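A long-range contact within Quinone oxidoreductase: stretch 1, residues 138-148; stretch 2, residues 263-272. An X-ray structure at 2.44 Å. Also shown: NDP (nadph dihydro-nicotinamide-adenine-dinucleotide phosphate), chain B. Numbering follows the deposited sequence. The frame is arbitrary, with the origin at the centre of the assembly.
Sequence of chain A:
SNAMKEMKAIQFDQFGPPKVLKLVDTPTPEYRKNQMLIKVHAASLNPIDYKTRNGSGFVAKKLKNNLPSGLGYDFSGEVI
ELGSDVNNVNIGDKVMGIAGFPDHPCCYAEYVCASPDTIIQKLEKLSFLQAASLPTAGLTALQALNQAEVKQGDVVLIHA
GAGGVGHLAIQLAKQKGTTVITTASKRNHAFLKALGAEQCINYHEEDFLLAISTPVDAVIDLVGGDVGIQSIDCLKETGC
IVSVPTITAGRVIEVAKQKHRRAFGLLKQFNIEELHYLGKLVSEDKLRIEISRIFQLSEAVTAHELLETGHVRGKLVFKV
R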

# COMPACT_ATOMS: atom_id res chain seq x y z
N GLY A 138 0.34 -0.39 5.17
CA GLY A 138 0.86 -0.17 6.51
C GLY A 138 2.35 0.05 6.56
O GLY A 138 2.83 0.96 7.25
N LEU A 139 3.11 -0.79 5.86
CA LEU A 139 4.56 -0.66 5.85
C LEU A 139 4.97 0.64 5.19
O LEU A 139 5.95 1.26 5.59
CB LEU A 139 5.24 -1.85 5.16
CG LEU A 139 5.23 -3.19 5.91
CD1 LEU A 139 5.66 -4.34 4.99
CD2 LEU A 139 6.13 -3.13 7.16
N THR A 140 4.23 1.06 4.17
CA THR A 140 4.53 2.32 3.49
C THR A 140 4.25 3.51 4.42
O THR A 140 5.10 4.38 4.58
CB THR A 140 3.73 2.47 2.19
OG1 THR A 140 3.93 1.31 1.37
CG2 THR A 140 4.21 3.70 1.44
N ALA A 141 3.07 3.53 5.02
CA ALA A 141 2.72 4.59 5.97
C ALA A 141 3.82 4.74 7.02
O ALA A 141 4.32 5.84 7.23
CB ALA A 141 1.39 4.28 6.62
N LEU A 142 4.21 3.64 7.64
CA LEU A 142 5.18 3.67 8.74
C LEU A 142 6.56 4.14 8.28
O LEU A 142 7.17 5.02 8.90
CB LEU A 142 5.30 2.29 9.38
CG LEU A 142 6.07 2.17 10.70
CD1 LEU A 142 5.55 3.15 11.76
CD2 LEU A 142 6.00 0.73 11.21
N GLN A 143 7.05 3.56 7.20
CA GLN A 143 8.38 3.88 6.69
C GLN A 143 8.48 5.30 6.14
O GLN A 143 9.55 5.90 6.17
CB GLN A 143 8.80 2.84 5.65
CG GLN A 143 9.04 1.47 6.27
CD GLN A 143 9.18 0.36 5.25
OE1 GLN A 143 9.30 0.61 4.05
NE2 GLN A 143 9.18 -0.88 5.72
N ALA A 144 7.36 5.84 5.66
CA ALA A 144 7.31 7.24 5.24
C ALA A 144 7.44 8.16 6.45
O ALA A 144 8.23 9.11 6.44
CB ALA A 144 6.03 7.53 4.49
N LEU A 145 6.67 7.87 7.50
CA LEU A 145 6.75 8.65 8.73
C LEU A 145 8.15 8.58 9.35
O LEU A 145 8.64 9.59 9.86
CB LEU A 145 5.67 8.21 9.73
CG LEU A 145 4.24 8.63 9.34
CD1 LEU A 145 3.19 7.99 10.25
CD2 LEU A 145 4.09 10.16 9.36
N ASN A 146 8.77 7.39 9.30
CA ASN A 146 10.15 7.20 9.80
C ASN A 146 11.19 7.95 8.96
O ASN A 146 12.11 8.55 9.50
CB ASN A 146 10.54 5.72 9.83
CG ASN A 146 9.87 4.94 10.96
OD1 ASN A 146 9.19 5.50 11.83
ND2 ASN A 146 10.06 3.63 10.94
N GLN A 147 11.06 7.91 7.64
CA GLN A 147 11.95 8.68 6.76
C GLN A 147 11.88 10.19 7.09
O GLN A 147 12.91 10.88 7.07
CB GLN A 147 11.61 8.42 5.29
CG GLN A 147 12.49 9.16 4.29
CD GLN A 147 13.93 8.68 4.29
OE1 GLN A 147 14.81 9.29 4.91
NE2 GLN A 147 14.18 7.57 3.60
N ALA A 148 10.68 10.67 7.41
CA ALA A 148 10.47 12.07 7.82
C ALA A 148 10.91 12.36 9.26
O ALA A 148 10.86 13.52 9.69
CB ALA A 148 9.02 12.46 7.64
N ALA A 263 14.39 16.45 0.67
CA ALA A 263 13.39 15.62 0.01
C ALA A 263 13.84 14.17 -0.05
O ALA A 263 15.03 13.89 -0.17
CB ALA A 263 13.09 16.15 -1.38
N PHE A 264 12.88 13.26 0.05
CA PHE A 264 13.13 11.83 -0.04
C PHE A 264 12.09 11.17 -0.93
O PHE A 264 10.95 11.62 -1.00
CB PHE A 264 13.03 11.19 1.35
CG PHE A 264 14.11 11.62 2.31
CD1 PHE A 264 15.40 11.11 2.20
CD2 PHE A 264 13.83 12.51 3.33
CE1 PHE A 264 16.40 11.50 3.08
CE2 PHE A 264 14.82 12.91 4.23
CZ PHE A 264 16.11 12.40 4.11
N GLY A 265 12.51 10.12 -1.62
CA GLY A 265 11.57 9.17 -2.21
C GLY A 265 11.29 8.10 -1.17
O GLY A 265 11.74 8.20 -0.02
N LEU A 266 10.54 7.08 -1.56
CA LEU A 266 10.30 5.93 -0.71
C LEU A 266 10.07 4.70 -1.56
O LEU A 266 9.25 4.72 -2.49
CB LEU A 266 9.08 6.15 0.19
CG LEU A 266 8.99 5.18 1.37
CD1 LEU A 266 9.81 5.71 2.54
CD2 LEU A 266 7.55 4.96 1.81
N LEU A 267 10.82 3.64 -1.26
CA LEU A 267 10.56 2.30 -1.78
C LEU A 267 10.26 1.39 -0.59
O LEU A 267 11.15 1.09 0.21
CB LEU A 267 11.76 1.77 -2.56
CG LEU A 267 12.00 2.37 -3.95
CD1 LEU A 267 13.42 2.09 -4.41
CD2 LEU A 267 10.98 1.83 -4.96
N LYS A 268 9.00 0.98 -0.49
CA LYS A 268 8.54 0.09 0.57
C LYS A 268 9.39 -1.18 0.62
O LYS A 268 9.55 -1.86 -0.38
CB LYS A 268 7.07 -0.29 0.35
CG LYS A 268 6.54 -1.38 1.30
CD LYS A 268 5.57 -2.32 0.60
CE LYS A 268 6.26 -3.27 -0.37
NZ LYS A 268 5.34 -3.70 -1.48
N GLN A 269 9.94 -1.47 1.80
CA GLN A 269 10.67 -2.70 2.04
C GLN A 269 9.90 -3.58 3.02
O GLN A 269 9.21 -3.07 3.91
CB GLN A 269 12.05 -2.39 2.63
CG GLN A 269 12.98 -1.60 1.72
CD GLN A 269 14.30 -1.29 2.39
OE1 GLN A 269 14.96 -2.18 2.95
NE2 GLN A 269 14.71 -0.03 2.35
N PHE A 270 10.02 -4.90 2.86
CA PHE A 270 9.43 -5.81 3.83
C PHE A 270 10.24 -5.81 5.13
O PHE A 270 11.45 -6.04 5.11
CB PHE A 270 9.32 -7.24 3.29
CG PHE A 270 8.41 -8.11 4.12
CD1 PHE A 270 7.03 -8.04 3.94
CD2 PHE A 270 8.92 -8.94 5.10
CE1 PHE A 270 6.18 -8.82 4.71
CE2 PHE A 270 8.07 -9.73 5.88
CZ PHE A 270 6.69 -9.66 5.68
N ASN A 271 9.57 -5.54 6.24
CA ASN A 271 10.20 -5.58 7.56
C ASN A 271 9.38 -6.41 8.54
O ASN A 271 8.28 -6.02 8.95
CB ASN A 271 10.43 -4.17 8.10
CG ASN A 271 11.29 -4.16 9.37
OD1 ASN A 271 10.86 -4.62 10.43
ND2 ASN A 271 12.51 -3.65 9.25
N ILE A 272 9.94 -7.55 8.94
CA ILE A 272 9.27 -8.49 9.84
C ILE A 272 8.85 -7.82 11.16
O ILE A 272 7.71 -7.99 11.60
CB ILE A 272 10.18 -9.71 10.12
CG1 ILE A 272 10.33 -10.54 8.84
CG2 ILE A 272 9.60 -10.56 11.24
CD1 ILE A 272 11.32 -11.69 8.95
PA NDP B . -5.21 5.18 -2.96
O1A NDP B . -5.79 4.86 -4.28
O2A NDP B . -5.71 4.27 -1.91
O5B NDP B . -5.56 6.69 -2.54
C5B NDP B . -6.86 7.20 -2.82
C4B NDP B . -7.07 8.51 -2.09
O4B NDP B . -6.40 9.54 -2.79
C3B NDP B . -8.52 8.95 -1.99
O3B NDP B . -8.97 8.79 -0.66
C2B NDP B . -8.54 10.40 -2.44
O2B NDP B . -9.19 11.25 -1.52
C1B NDP B . -7.07 10.76 -2.53
N9A NDP B . -6.73 11.73 -3.58
C8A NDP B . -6.87 11.56 -4.94
N7A NDP B . -6.42 12.67 -5.56
C5A NDP B . -6.00 13.54 -4.62
C6A NDP B . -5.46 14.81 -4.72
N6A NDP B . -5.29 15.36 -5.91
N1A NDP B . -5.11 15.50 -3.58
C2A NDP B . -5.30 14.90 -2.34
N3A NDP B . -5.83 13.63 -2.24
C4A NDP B . -6.18 12.96 -3.37
O3 NDP B . -3.60 5.16 -3.03
PN NDP B . -2.58 4.60 -1.92
O1N NDP B . -2.63 3.12 -1.92
O2N NDP B . -2.72 5.31 -0.63
O5D NDP B . -1.19 5.05 -2.58
C5D NDP B . -0.93 6.39 -2.94
C4D NDP B . 0.25 6.45 -3.90
O4D NDP B . 1.41 5.93 -3.29
C3D NDP B . -0.01 5.63 -5.15
O3D NDP B . 0.38 6.36 -6.29
C2D NDP B . 0.84 4.39 -4.97
O2D NDP B . 1.26 3.82 -6.19
C1D NDP B . 1.98 4.92 -4.10
N1N NDP B . 2.66 3.91 -3.25
C2N NDP B . 4.03 3.85 -3.31
C3N NDP B . 4.76 2.90 -2.60
C7N NDP B . 6.26 2.85 -2.66
O7N NDP B . 6.94 1.86 -1.93
N7N NDP B . 6.92 3.74 -3.41
C4N NDP B . 4.01 1.92 -1.75
C5N NDP B . 2.52 2.04 -1.73
C6N NDP B . 1.92 3.04 -2.49
P2B NDP B . -10.63 11.91 -1.86
O1X NDP B . -11.18 12.51 -0.59
O2X NDP B . -11.58 10.85 -2.36
O3X NDP B . -10.50 13.00 -2.89
O HOH W 1 11.42 1.91 3.21

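What polar contact joins the helix to the extended segment? The amide of Gln143 pairs with the backbone of Gln269 in both directions: Gln269 N donates to Gln143 OE1 at 3.1 Å, and Gln143 NE2 donates to Gln269 O at 2.8 Å. Both bonds are nearly straight. Glutamine suits this place because one planar amide carries both a donor and an acceptor. A water adds a bridge, donating to Gln143 OE1 at 2.6 Å and to Leu267 O at 3.1 Å.

Which apolar side chains pack together? Leu266, with chi1 t and chi2 p, points toward the helix, its CD2 lying 3.6 Å from Thr140 CG2 and 4.0 Å from Ala144 CB. Ala144 is small, and Leu266 CD1 lies 3.6 Å from Gln143 O. One turn before Gln143, Leu139 also points across, with CD1 4.1 Å from Phe270 CD1. Together the stretches bury 580 Å².

How does the contact end near the strand? Gln147 extends over one face of the Phe264 ring, with Gln147 OE1 3.3 Å from Phe264 CE1.

Where does the cofactor meet this contact? The nicotinamide amide bonds to backbone in stretch 2: NDP N7N donates to Leu266 O at 2.7 Å, and Lys268 N donates to NDP O7N at 2.7 Å. From the helix, Thr140 OG1 comes within 3.2 Å of NDP C4N.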